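Local atomic coordinates of probable CoA-transferase alpha subunit (Rhodococcus jostii, PDB entry 6COJ), a protein that probably acts on coenzyme A thioesters as the alpha subunit of a CoA-transferase family assembly, here holding a thioester of a bicyclic acid. Residues M48-A53 / A179-L184; R146-E151 / A171-N176; N192-G197 / E224-T229. The protein carries 1 engineered substitution. One frame throughout, in Å; residues are numbered along the deposited sequence.

In the fold
Contact 1 lies in the core, its centre about 7 Å from the centre of the chain, whereas the centres of contacts 2 and 3 lie about 19 and 21 Å out, on opposite sides of it; contact 3 is buried even so, contact 2 only partly. Contact 1 sets a helix on the main parallel sheet; contacts 2 and 3 each use a different small antiparallel sheet. Strands 168-173 and 177-184 follow each other in the chain, linking contacts 2 and 1, and L184 packs on A193 and Y195 of contact 3. None has a hydrogen bond across it. Contact 1 joins leucines, contact 2 adds sulfur and an indole, and contact 3 sets a leucine against backbone and CB atoms.

Contact 1: residues M48-A53 / A179-L184; sequences MALVRA and AALVHL
L50 reaches L181 because its CG lies anti to its own carbonyl carbon, beside the backbone N (chi1 -78°), and an extended second torsion (chi2 161°) then carries CD1 out from the helix to the strand. On the other side, the CB of L181 points toward the helix. The two residues are the closest by backbone, with 7.2 Å between L50 CA and L181 CA, a spacing that has to be filled by side chains. Both close approaches across the segments are made by one methyl: L50 CD1 lies 4.3 Å from L181 CB. The same methyl lies 4.2 Å from V182 O, a van der Waals approach to the backbone rather than a polar bond, so the leucine lies against the main chain of the strand as well as against its side chain. The alternation of an extended strand sorts the neighbours: L181 and H183 direct their CB atoms to the helix, while V182 directs its own to the other side of the sheet. Within the helix, the backbone bonds R52 N to M48 O (2.8 Å) and A53 N to A49 O (3.0 Å) attest regular alpha geometry where L50 projects. In all, 154 Å² is buried between the two segments. The fold is a Rossmann-like parallel sheet, and helix 48-56 belongs to the crossover from strand 35-38 to strand 62-65, while strand 177-184 flanks 35-38 on its other edge. L50 also touches S216 of strand 213-217 and L23 of helix 23-28, M48 and V51 turn to helix 70-77, and on the far face of the sheet V182 meets V215.

Contact 2: residues R146-E151 / A171-N176; sequences RFWGDE and AMPALN
W148 meets M172 and P173 in a Met-aromatic contact joined to a proline-indole contact, where the end of helix 144-148 faces strand 168-173, the central strand of a small three-stranded antiparallel sheet. The evidence for the sulfur contact is positional: M172 SD lies 5.3 Å from the centroid of the six-membered ring of W148, on a line 39° off the ring normal, so the approach is oblique. Its methyl comes nearer, with M172 CE 4.0 Å from W148 CH2, and the two side chains run at about a right angle. The methionine gets there by a bend: CG is anti to the backbone N, and the chain then turns at chi2 (64°), bringing its end closer to the indole than its CB direction would suggest. M172 also packs on M119 and C122 of helix 117-128, whose first residue, A117, belongs to the CoA-thioester pocket.

The indole is fixed from elsewhere, since W148 NE1 is hydrogen-bonded to E114 O and its ring meets that of Y85. Past W148 the chain leaves the helix at G149, which has a positive phi, and E151 N bonds back to W148 O at 3.1 Å. The E151 carboxylate forms salt bridges with K83 and R113 and a hydrogen bond with Y85 OH. P173 also packs on Y159 of the second subunit, another copy of this protein. The tightest touch falls at the pyrrolidine tip, where P173 CG lies 3.7 Å from W148 CZ3.

Contact 3: residues N192-G197 / E224-T229; sequences NAAYTG and EELVKT
L226 spreads its two methyls over N192 O and CB, A193 N and A194 CB. CD2 takes the N192 end, 3.6 Å from N192 O and 3.7 Å from N192 CB, while CD1 lies 4.0 Å from A194 CB. A193 sits between these two touches and presents its main chain, with A193 N 4.1 Å from L226 CD2. With CG anti to the backbone N (chi1 169°) and chi2 at 69°, the isopropyl group of the leucine stands out from the helix, its methyls spaced along the chain from N192 to A194. N192 and A194 direct their CB atoms to the helix and A193 directs its own the other way, the alternation expected of extended chain. No hydrogen bond crosses, and the 133 Å² buried is divided so that L226 alone accounts for 69 Å².

The contact is part of the packing of helix 223-229 on a three-stranded antiparallel sheet, in which strand 193-194 is the middle one between 186-187 and 235-237. Backbone hydrogen bonds hold it on both sides: A193 pairs with L237, and A194 with N185 and L186. The flanking strands extend the contact, since L226 also touches L186 and L235.

In the helix segment, T229 OG1 donates to E225 O at 2.7 Å, four residues earlier, from above the carbonyl plane (36° out of it). T229 N bonds to L226 O at 3.1 Å. At the other end of the contact N192 keeps its amide away from L226: ND2 is hydrogen-bonded to D188 OD2 and to an acidic side chain of a neighbouring chain of another protein.

Contact 1: residues M48-A53 / A179-L184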
ATOM      1  N   MET A  48      19.525 -12.810   9.888  1.00 15.06           N
ATOM      2  CA  MET A  48      20.884 -12.831  10.412  1.00 14.35           C
ATOM      3  C   MET A  48      21.618 -14.115  10.047  1.00 16.45           C
ATOM      4  O   MET A  48      22.837 -14.085   9.825  1.00 17.07           O
ATOM      5  CB  MET A  48      20.874 -12.623  11.927  1.00 16.00           C
ATOM      6  CG  MET A  48      20.349 -11.279  12.391  1.00 14.79           C
ATOM      7  SD  MET A  48      21.345  -9.876  11.859  1.00 16.78           S
ATOM      8  CE  MET A  48      22.699  -9.999  13.026  1.00 21.70           C
ATOM      9  N   ALA A  49      20.908 -15.245   9.969  1.00 16.10           N
ATOM     10  CA  ALA A  49      21.548 -16.469   9.500  1.00 17.50           C
ATOM     11  C   ALA A  49      22.027 -16.320   8.060  1.00 17.20           C
ATOM     12  O   ALA A  49      23.131 -16.759   7.719  1.00 17.71           O
ATOM     13  CB  ALA A  49      20.607 -17.665   9.667  1.00 17.53           C
ATOM     14  N   LEU A  50      21.223 -15.682   7.202  1.00 16.62           N
ATOM     15  CA  LEU A  50      21.678 -15.441   5.833  1.00 16.97           C
ATOM     16  C   LEU A  50      22.855 -14.469   5.802  1.00 16.77           C
ATOM     17  O   LEU A  50      23.798 -14.651   5.018  1.00 17.49           O
ATOM     18  CB  LEU A  50      20.515 -14.950   4.965  1.00 15.67           C
ATOM     19  CG  LEU A  50      19.535 -16.048   4.506  1.00 15.73           C
ATOM     20  CD1 LEU A  50      18.187 -15.454   4.056  1.00 16.30           C
ATOM     21  CD2 LEU A  50      20.142 -16.914   3.390  1.00 17.54           C
ATOM     22  N   VAL A  51      22.844 -13.458   6.676  1.00 16.76           N
ATOM     23  CA  VAL A  51      23.974 -12.530   6.760  1.00 15.60           C
ATOM     24  C   VAL A  51      25.243 -13.253   7.212  1.00 18.51           C
ATOM     25  O   VAL A  51      26.332 -13.018   6.672  1.00 17.18           O
ATOM     26  CB  VAL A  51      23.634 -11.327   7.660  1.00 17.21           C
ATOM     27  CG1 VAL A  51      24.886 -10.493   7.941  1.00 20.60           C
ATOM     28  CG2 VAL A  51      22.556 -10.474   7.014  1.00 16.72           C
ATOM     29  N   ARG A  52      25.131 -14.133   8.211  1.00 16.80           N
ATOM     30  CA  ARG A  52      26.295 -14.917   8.625  1.00 16.65           C
ATOM     31  C   ARG A  52      26.799 -15.809   7.493  1.00 17.19           C
ATOM     32  O   ARG A  52      28.010 -16.013   7.348  1.00 17.89           O
ATOM     33  CB  ARG A  52      25.979 -15.738   9.883  1.00 18.49           C
ATOM     34  CG  ARG A  52      25.892 -14.893  11.159  1.00 18.85           C
ATOM     35  CD  ARG A  52      25.623 -15.713  12.413  1.00 21.73           C
ATOM     36  NE  ARG A  52      24.257 -16.232  12.492  1.00 19.95           N
ATOM     37  CZ  ARG A  52      23.237 -15.580  13.047  1.00 21.32           C
ATOM     38  NH1 ARG A  52      23.412 -14.360  13.563  1.00 18.76           N
ATOM     39  NH2 ARG A  52      22.040 -16.148  13.085  1.00 22.02           N
ATOM     40  N   ALA A  53      25.887 -16.339   6.670  1.00 17.30           N
ATOM     41  CA  ALA A  53      26.317 -17.131   5.521  1.00 18.98           C
ATOM     42  C   ALA A  53      27.041 -16.261   4.497  1.00 16.77           C
ATOM     43  O   ALA A  53      28.015 -16.705   3.873  1.00 17.69           O
ATOM     44  CB  ALA A  53      25.122 -17.860   4.898  1.00 19.76           C
ATOM     45  N   ALA A 179      19.004  -8.938  -5.588  1.00 14.98           N
ATOM     46  CA  ALA A 179      18.545  -9.980  -4.683  1.00 14.06           C
ATOM     47  C   ALA A 179      17.925  -9.354  -3.445  1.00 14.41           C
ATOM     48  O   ALA A 179      18.216  -8.208  -3.088  1.00 16.09           O
ATOM     49  CB  ALA A 179      19.688 -10.924  -4.288  1.00 15.40           C
ATOM     50  N   ALA A 180      17.043 -10.119  -2.806  1.00 14.32           N
ATOM     51  CA  ALA A 180      16.488  -9.763  -1.506  1.00 14.03           C
ATOM     52  C   ALA A 180      16.688 -10.929  -0.552  1.00 14.92           C
ATOM     53  O   ALA A 180      16.541 -12.095  -0.941  1.00 15.20           O
ATOM     54  CB  ALA A 180      14.983  -9.445  -1.593  1.00 14.31           C
ATOM     55  N   LEU A 181      17.033 -10.603   0.693  1.00 13.29           N
ATOM     56  CA  LEU A 181      17.158 -11.568   1.784  1.00 12.80           C
ATOM     57  C   LEU A 181      16.189 -11.135   2.873  1.00 13.89           C
ATOM     58  O   LEU A 181      16.284 -10.011   3.378  1.00 14.12           O
ATOM     59  CB  LEU A 181      18.587 -11.577   2.344  1.00 14.85           C
ATOM     60  CG  LEU A 181      19.724 -11.749   1.339  1.00 14.16           C
ATOM     61  CD1 LEU A 181      21.064 -11.573   2.045  1.00 15.73           C
ATOM     62  CD2 LEU A 181      19.642 -13.102   0.666  1.00 18.70           C
ATOM     63  N   VAL A 182      15.232 -12.004   3.216  1.00 14.36           N
ATOM     64  CA  VAL A 182      14.240 -11.694   4.242  1.00 13.84           C
ATOM     65  C   VAL A 182      14.060 -12.921   5.126  1.00 13.76           C
ATOM     66  O   VAL A 182      14.313 -14.051   4.709  1.00 14.22           O
ATOM     67  CB  VAL A 182      12.877 -11.246   3.647  1.00 13.06           C
ATOM     68  CG1 VAL A 182      13.045 -10.000   2.756  1.00 13.99           C
ATOM     69  CG2 VAL A 182      12.224 -12.382   2.859  1.00 14.77           C
ATOM     70  N   HIS A 183      13.610 -12.684   6.362  1.00 13.19           N
ATOM     71  CA  HIS A 183      13.336 -13.746   7.327  1.00 12.56           C
ATOM     72  C   HIS A 183      11.911 -13.608   7.837  1.00 13.77           C
ATOM     73  O   HIS A 183      11.509 -12.524   8.275  1.00 15.14           O
ATOM     74  CB  HIS A 183      14.281 -13.664   8.529  1.00 14.01           C
ATOM     75  CG  HIS A 183      14.120 -14.799   9.485  1.00 14.39           C
ATOM     76  ND1 HIS A 183      14.681 -16.038   9.257  1.00 15.13           N
ATOM     77  CD2 HIS A 183      13.451 -14.897  10.660  1.00 15.05           C
ATOM     78  CE1 HIS A 183      14.379 -16.846  10.259  1.00 15.44           C
ATOM     79  NE2 HIS A 183      13.638 -16.178  11.127  1.00 16.63           N
ATOM     80  N   LEU A 184      11.164 -14.706   7.808  1.00 13.90           N
ATOM     81  CA  LEU A 184       9.775 -14.716   8.242  1.00 13.82           C
ATOM     82  C   LEU A 184       9.534 -15.864   9.219  1.00 15.08           C
ATOM     83  O   LEU A 184      10.392 -16.722   9.447  1.00 15.23           O
ATOM     84  CB  LEU A 184       8.810 -14.770   7.045  1.00 13.85           C
ATOM     85  CG  LEU A 184       8.708 -13.416   6.338  1.00 13.91           C
ATOM     86  CD1 LEU A 184       8.055 -13.554   4.974  1.00 15.70           C
ATOM     87  CD2 LEU A 184       7.921 -12.413   7.196  1.00 15.34           C
TER

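Contact 2: residues R146-E151 / A171-N176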
ATOM      1  N   ARG A 146      22.144  16.413  -0.833  1.00 18.33           N
ATOM      2  CA  ARG A 146      23.615  16.387  -0.913  1.00 19.70           C
ATOM      3  C   ARG A 146      24.205  14.998  -0.816  1.00 19.04           C
ATOM      4  O   ARG A 146      25.201  14.751  -1.390  1.00 22.07           O
ATOM      5  CB  ARG A 146      24.225  17.246   0.149  1.00 23.05           C
ATOM      6  CG  ARG A 146      23.941  18.696   0.012  1.00 50.37           C
ATOM      7  CD  ARG A 146      25.152  19.542   0.359  1.00 60.88           C
ATOM      8  NE  ARG A 146      25.767  19.452   1.694  1.00 57.40           N
ATOM      9  CZ  ARG A 146      26.996  18.969   1.905  1.00 72.99           C
ATOM     10  NH1 ARG A 146      27.509  19.001   3.113  1.00 69.63           N
ATOM     11  NH2 ARG A 146      27.718  18.417   0.915  1.00 83.09           N
ATOM     12  N   PHE A 147      23.586  14.116  -0.045  1.00 17.83           N
ATOM     13  CA  PHE A 147      24.039  12.728  -0.032  1.00 17.84           C
ATOM     14  C   PHE A 147      24.001  12.125  -1.433  1.00 19.05           C
ATOM     15  O   PHE A 147      24.876  11.329  -1.800  1.00 20.86           O
ATOM     16  CB  PHE A 147      23.159  11.883   0.893  1.00 17.41           C
ATOM     17  CG  PHE A 147      23.527  11.955   2.349  1.00 17.26           C
ATOM     18  CD1 PHE A 147      24.755  11.484   2.801  1.00 18.11           C
ATOM     19  CD2 PHE A 147      22.619  12.439   3.280  1.00 17.49           C
ATOM     20  CE1 PHE A 147      25.076  11.537   4.142  1.00 19.11           C
ATOM     21  CE2 PHE A 147      22.928  12.490   4.623  1.00 18.72           C
ATOM     22  CZ  PHE A 147      24.167  12.032   5.063  1.00 19.51           C
ATOM     23  N   TRP A 148      22.990  12.482  -2.227  1.00 18.17           N
ATOM     24  CA  TRP A 148      22.763  11.848  -3.520  1.00 17.58           C
ATOM     25  C   TRP A 148      23.281  12.647  -4.698  1.00 19.97           C
ATOM     26  O   TRP A 148      23.559  12.056  -5.748  1.00 21.88           O
ATOM     27  CB  TRP A 148      21.270  11.656  -3.754  1.00 17.44           C
ATOM     28  CG  TRP A 148      20.605  10.624  -2.927  1.00 15.89           C
ATOM     29  CD1 TRP A 148      20.446  10.630  -1.569  1.00 16.34           C
ATOM     30  CD2 TRP A 148      19.947   9.444  -3.409  1.00 15.19           C
ATOM     31  NE1 TRP A 148      19.736   9.516  -1.178  1.00 15.66           N
ATOM     32  CE2 TRP A 148      19.423   8.775  -2.289  1.00 14.53           C
ATOM     33  CE3 TRP A 148      19.769   8.881  -4.680  1.00 15.93           C
ATOM     34  CZ2 TRP A 148      18.714   7.580  -2.403  1.00 14.71           C
ATOM     35  CZ3 TRP A 148      19.082   7.686  -4.789  1.00 15.70           C
ATOM     36  CH2 TRP A 148      18.558   7.053  -3.655  1.00 15.53           C
ATOM     37  N   GLY A 149      23.392  13.970  -4.571  1.00 18.59           N
ATOM     38  CA  GLY A 149      23.723  14.776  -5.736  1.00 22.29           C
ATOM     39  C   GLY A 149      22.789  14.506  -6.901  1.00 20.99           C
ATOM     40  O   GLY A 149      21.568  14.372  -6.735  1.00 20.34           O
ATOM     41  N   ASP A 150      23.371  14.383  -8.100  1.00 21.86           N
ATOM     42  CA  ASP A 150      22.575  14.251  -9.316  1.00 24.04           C
ATOM     43  C   ASP A 150      21.915  12.883  -9.461  1.00 22.82           C
ATOM     44  O   ASP A 150      21.137  12.692 -10.404  1.00 26.20           O
ATOM     45  CB  ASP A 150      23.409  14.595 -10.557  1.00 31.71           C
ATOM     46  CG  ASP A 150      22.551  14.806 -11.798  1.00 51.20           C
ATOM     47  OD1 ASP A 150      21.566  15.576 -11.718  1.00 50.35           O
ATOM     48  OD2 ASP A 150      22.855  14.197 -12.848  1.00 47.55           O
ATOM     49  N   GLU A 151      22.196  11.935  -8.568  1.00 21.44           N
ATOM     50  CA  GLU A 151      21.458  10.676  -8.566  1.00 20.54           C
ATOM     51  C   GLU A 151      20.017  10.862  -8.095  1.00 20.61           C
ATOM     52  O   GLU A 151      19.175   9.996  -8.358  1.00 19.79           O
ATOM     53  CB  GLU A 151      22.178   9.635  -7.698  1.00 20.06           C
ATOM     54  CG  GLU A 151      21.647   8.214  -7.883  1.00 24.58           C
ATOM     55  CD  GLU A 151      22.369   7.161  -7.064  1.00 38.91           C
ATOM     56  OE1 GLU A 151      23.532   7.380  -6.647  1.00 25.21           O
ATOM     57  OE2 GLU A 151      21.757   6.095  -6.847  1.00 23.74           O
ATOM     58  N   ALA A 171      11.795  13.091  -7.055  1.00 13.47           N
ATOM     59  CA  ALA A 171      11.527  11.896  -7.854  1.00 13.93           C
ATOM     60  C   ALA A 171      12.356  10.779  -7.244  1.00 15.90           C
ATOM     61  O   ALA A 171      13.549  10.644  -7.533  1.00 14.63           O
ATOM     62  CB  ALA A 171      11.908  12.132  -9.313  1.00 13.79           C
ATOM     63  N   MET A 172      11.762  10.002  -6.353  1.00 12.77           N
ATOM     64  CA  MET A 172      12.514   8.906  -5.760  1.00 12.91           C
ATOM     65  C   MET A 172      12.737   7.832  -6.813  1.00 15.45           C
ATOM     66  O   MET A 172      11.763   7.266  -7.320  1.00 14.57           O
ATOM     67  CB  MET A 172      11.734   8.327  -4.585  1.00 13.41           C
ATOM     68  CG  MET A 172      12.437   7.136  -3.956  1.00 12.59           C
ATOM     69  SD  MET A 172      14.017   7.605  -3.234  1.00 14.12           S
ATOM     70  CE  MET A 172      14.727   5.974  -3.077  1.00 15.31           C
ATOM     71  N   PRO A 173      13.977   7.525  -7.186  1.00 13.26           N
ATOM     72  CA  PRO A 173      14.194   6.477  -8.186  1.00 13.22           C
ATOM     73  C   PRO A 173      13.860   5.105  -7.620  1.00 15.14           C
ATOM     74  O   PRO A 173      13.939   4.859  -6.410  1.00 15.21           O
ATOM     75  CB  PRO A 173      15.695   6.586  -8.484  1.00 15.94           C
ATOM     76  CG  PRO A 173      16.272   7.074  -7.175  1.00 15.97           C
ATOM     77  CD  PRO A 173      15.247   8.065  -6.667  1.00 13.06           C
ATOM     78  N   ALA A 174      13.496   4.197  -8.519  1.00 14.15           N
ATOM     79  CA  ALA A 174      13.249   2.822  -8.112  1.00 13.68           C
ATOM     80  C   ALA A 174      14.495   2.214  -7.481  1.00 13.28           C
ATOM     81  O   ALA A 174      15.615   2.372  -7.987  1.00 15.30           O
ATOM     82  CB  ALA A 174      12.839   1.994  -9.325  1.00 16.39           C
ATOM     83  N   LEU A 175      14.294   1.517  -6.364  1.00 13.35           N
ATOM     84  CA  LEU A 175      15.363   0.749  -5.726  1.00 13.19           C
ATOM     85  C   LEU A 175      15.308  -0.697  -6.222  1.00 13.81           C
ATOM     86  O   LEU A 175      14.922  -1.630  -5.511  1.00 15.24           O
ATOM     87  CB  LEU A 175      15.247   0.847  -4.204  1.00 14.14           C
ATOM     88  CG  LEU A 175      15.479   2.249  -3.622  1.00 13.69           C
ATOM     89  CD1 LEU A 175      15.096   2.302  -2.149  1.00 15.74           C
ATOM     90  CD2 LEU A 175      16.929   2.683  -3.816  1.00 16.35           C
ATOM     91  N   ASN A 176      15.678  -0.871  -7.489  1.00 15.16           N
ATOM     92  CA  ASN A 176      15.719  -2.207  -8.065  1.00 14.72           C
ATOM     93  C   ASN A 176      16.855  -3.001  -7.440  1.00 14.70           C
ATOM     94  O   ASN A 176      17.961  -2.492  -7.257  1.00 16.84           O
ATOM     95  CB  ASN A 176      15.935  -2.116  -9.573  1.00 14.98           C
ATOM     96  CG  ASN A 176      14.937  -1.197 -10.238  1.00 24.72           C
ATOM     97  OD1 ASN A 176      13.774  -1.550 -10.395  1.00 26.46           O
ATOM     98  ND2 ASN A 176      15.384  -0.005 -10.621  1.00 26.86           N
TER

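Contact 3: residues N192-G197 / E224-T229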
ATOM      1  N   ASN A 192       5.276 -19.546  -0.185  1.00 13.90           N
ATOM      2  CA  ASN A 192       4.230 -18.901   0.593  1.00 13.42           C
ATOM      3  C   ASN A 192       4.737 -18.719   2.014  1.00 14.25           C
ATOM      4  O   ASN A 192       5.334 -19.638   2.583  1.00 15.71           O
ATOM      5  CB  ASN A 192       2.965 -19.747   0.568  1.00 15.09           C
ATOM      6  CG  ASN A 192       2.400 -19.899  -0.819  1.00 15.19           C
ATOM      7  OD1 ASN A 192       2.116 -18.910  -1.516  1.00 14.21           O
ATOM      8  ND2 ASN A 192       2.255 -21.151  -1.254  1.00 15.53           N
ATOM      9  N   ALA A 193       4.558 -17.521   2.571  1.00 14.07           N
ATOM     10  CA  ALA A 193       5.184 -17.255   3.862  1.00 13.04           C
ATOM     11  C   ALA A 193       4.435 -16.173   4.625  1.00 15.25           C
ATOM     12  O   ALA A 193       3.784 -15.297   4.033  1.00 15.91           O
ATOM     13  CB  ALA A 193       6.669 -16.894   3.735  1.00 13.90           C
ATOM     14  N   ALA A 194       4.556 -16.236   5.951  1.00 15.91           N
ATOM     15  CA  ALA A 194       3.798 -15.375   6.839  1.00 13.39           C
ATOM     16  C   ALA A 194       4.688 -14.806   7.932  1.00 14.87           C
ATOM     17  O   ALA A 194       5.680 -15.421   8.351  1.00 14.54           O
ATOM     18  CB  ALA A 194       2.640 -16.121   7.502  1.00 15.50           C
ATOM     19  N   TYR A 195       4.311 -13.626   8.407  1.00 14.94           N
ATOM     20  CA  TYR A 195       4.816 -13.101   9.660  1.00 14.82           C
ATOM     21  C   TYR A 195       3.793 -13.329  10.765  1.00 14.50           C
ATOM     22  O   TYR A 195       2.583 -13.415  10.525  1.00 15.14           O
ATOM     23  CB  TYR A 195       5.141 -11.606   9.554  1.00 15.07           C
ATOM     24  CG  TYR A 195       3.936 -10.682   9.533  1.00 14.52           C
ATOM     25  CD1 TYR A 195       3.211 -10.483   8.366  1.00 13.40           C
ATOM     26  CD2 TYR A 195       3.534  -9.999  10.683  1.00 13.52           C
ATOM     27  CE1 TYR A 195       2.105  -9.620   8.337  1.00 13.33           C
ATOM     28  CE2 TYR A 195       2.436  -9.151  10.669  1.00 15.53           C
ATOM     29  CZ  TYR A 195       1.722  -8.963   9.494  1.00 15.19           C
ATOM     30  OH  TYR A 195       0.647  -8.098   9.486  1.00 15.89           O
ATOM     31  N   THR A 196       4.301 -13.446  11.979  1.00 14.60           N
ATOM     32  CA  THR A 196       3.511 -13.445  13.194  1.00 16.69           C
ATOM     33  C   THR A 196       4.050 -12.321  14.059  1.00 27.29           C
ATOM     34  O   THR A 196       5.255 -12.050  14.070  1.00 71.73           O
ATOM     35  CB  THR A 196       3.622 -14.785  13.937  1.00 19.62           C
ATOM     36  OG1 THR A 196       4.989 -15.016  14.291  1.00 24.02           O
ATOM     37  CG2 THR A 196       3.142 -15.927  13.060  1.00 25.79           C
ATOM     38  N   GLY A 197       3.165 -11.656  14.759  1.00 19.34           N
ATOM     39  CA  GLY A 197       3.538 -10.492  15.524  1.00 19.32           C
ATOM     40  C   GLY A 197       2.916  -9.241  14.933  1.00 16.93           C
ATOM     41  O   GLY A 197       2.019  -9.291  14.085  1.00 19.54           O
ATOM     42  N   GLU A 224      -1.166 -26.223   3.700  1.00 20.84           N
ATOM     43  CA  GLU A 224      -2.410 -26.214   4.441  1.00 22.85           C
ATOM     44  C   GLU A 224      -2.188 -25.904   5.914  1.00 23.21           C
ATOM     45  O   GLU A 224      -3.017 -25.233   6.537  1.00 24.08           O
ATOM     46  CB  GLU A 224      -3.159 -27.520   4.216  1.00 24.16           C
ATOM     47  CG  GLU A 224      -4.392 -27.592   5.039  1.00 29.27           C
ATOM     48  CD  GLU A 224      -5.557 -26.831   4.400  1.00 26.06           C
ATOM     49  OE1 GLU A 224      -6.678 -27.018   4.888  1.00 29.14           O
ATOM     50  OE2 GLU A 224      -5.351 -26.031   3.445  1.00 25.25           O
ATOM     51  N   GLU A 225      -1.068 -26.350   6.481  1.00 22.66           N
ATOM     52  CA  GLU A 225      -0.758 -25.966   7.850  1.00 23.37           C
ATOM     53  C   GLU A 225      -0.509 -24.466   7.953  1.00 22.70           C
ATOM     54  O   GLU A 225      -0.991 -23.811   8.883  1.00 26.33           O
ATOM     55  CB  GLU A 225       0.452 -26.757   8.351  1.00 23.93           C
ATOM     56  CG  GLU A 225       0.782 -26.434   9.780  1.00 30.04           C
ATOM     57  CD  GLU A 225       1.840 -27.336  10.380  1.00 41.35           C
ATOM     58  OE1 GLU A 225       2.332 -28.261   9.695  1.00 33.46           O
ATOM     59  OE2 GLU A 225       2.177 -27.101  11.551  1.00 37.87           O
ATOM     60  N   LEU A 226       0.232 -23.904   6.996  1.00 20.54           N
ATOM     61  CA  LEU A 226       0.506 -22.468   6.999  1.00 20.69           C
ATOM     62  C   LEU A 226      -0.782 -21.649   7.028  1.00 20.56           C
ATOM     63  O   LEU A 226      -0.938 -20.746   7.860  1.00 21.59           O
ATOM     64  CB  LEU A 226       1.345 -22.104   5.772  1.00 17.60           C
ATOM     65  CG  LEU A 226       1.530 -20.619   5.458  1.00 18.96           C
ATOM     66  CD1 LEU A 226       2.395 -19.970   6.521  1.00 20.03           C
ATOM     67  CD2 LEU A 226       2.161 -20.445   4.078  1.00 17.66           C
ATOM     68  N   VAL A 227      -1.712 -21.939   6.112  1.00 19.23           N
ATOM     69  CA  VAL A 227      -2.886 -21.086   5.958  1.00 20.22           C
ATOM     70  C   VAL A 227      -3.882 -21.302   7.086  1.00 22.44           C
ATOM     71  O   VAL A 227      -4.740 -20.444   7.316  1.00 25.54           O
ATOM     72  CB  VAL A 227      -3.532 -21.223   4.564  1.00 21.46           C
ATOM     73  CG1 VAL A 227      -2.507 -20.917   3.474  1.00 19.79           C
ATOM     74  CG2 VAL A 227      -4.133 -22.609   4.372  1.00 25.69           C
ATOM     75  N   LYS A 228      -3.797 -22.425   7.802  1.00 23.45           N
ATOM     76  CA  LYS A 228      -4.656 -22.622   8.960  1.00 26.07           C
ATOM     77  C   LYS A 228      -4.063 -22.060  10.247  1.00 26.91           C
ATOM     78  O   LYS A 228      -4.768 -21.999  11.262  1.00 34.81           O
ATOM     79  CB  LYS A 228      -5.018 -24.108   9.130  1.00 27.68           C
ATOM     80  CG  LYS A 228      -5.942 -24.628   8.046  1.00 29.64           C
ATOM     81  CD  LYS A 228      -7.365 -24.151   8.302  1.00 39.21           C
ATOM     82  CE  LYS A 228      -8.351 -24.775   7.328  1.00 53.71           C
ATOM     83  NZ  LYS A 228      -7.660 -25.273   6.102  1.00 64.91           N
ATOM     84  N   THR A 229      -2.802 -21.634  10.228  1.00 25.19           N
ATOM     85  CA  THR A 229      -2.123 -21.120  11.414  1.00 30.35           C
ATOM     86  C   THR A 229      -2.226 -19.607  11.553  1.00 26.01           C
ATOM     87  O   THR A 229      -2.278 -19.096  12.680  1.00 33.27           O
ATOM     88  CB  THR A 229      -0.647 -21.537  11.380  1.00 30.44           C
ATOM     89  OG1 THR A 229      -0.570 -22.966  11.372  1.00 31.37           O
ATOM     90  CG2 THR A 229       0.111 -21.003  12.592  1.00 31.65           C
TER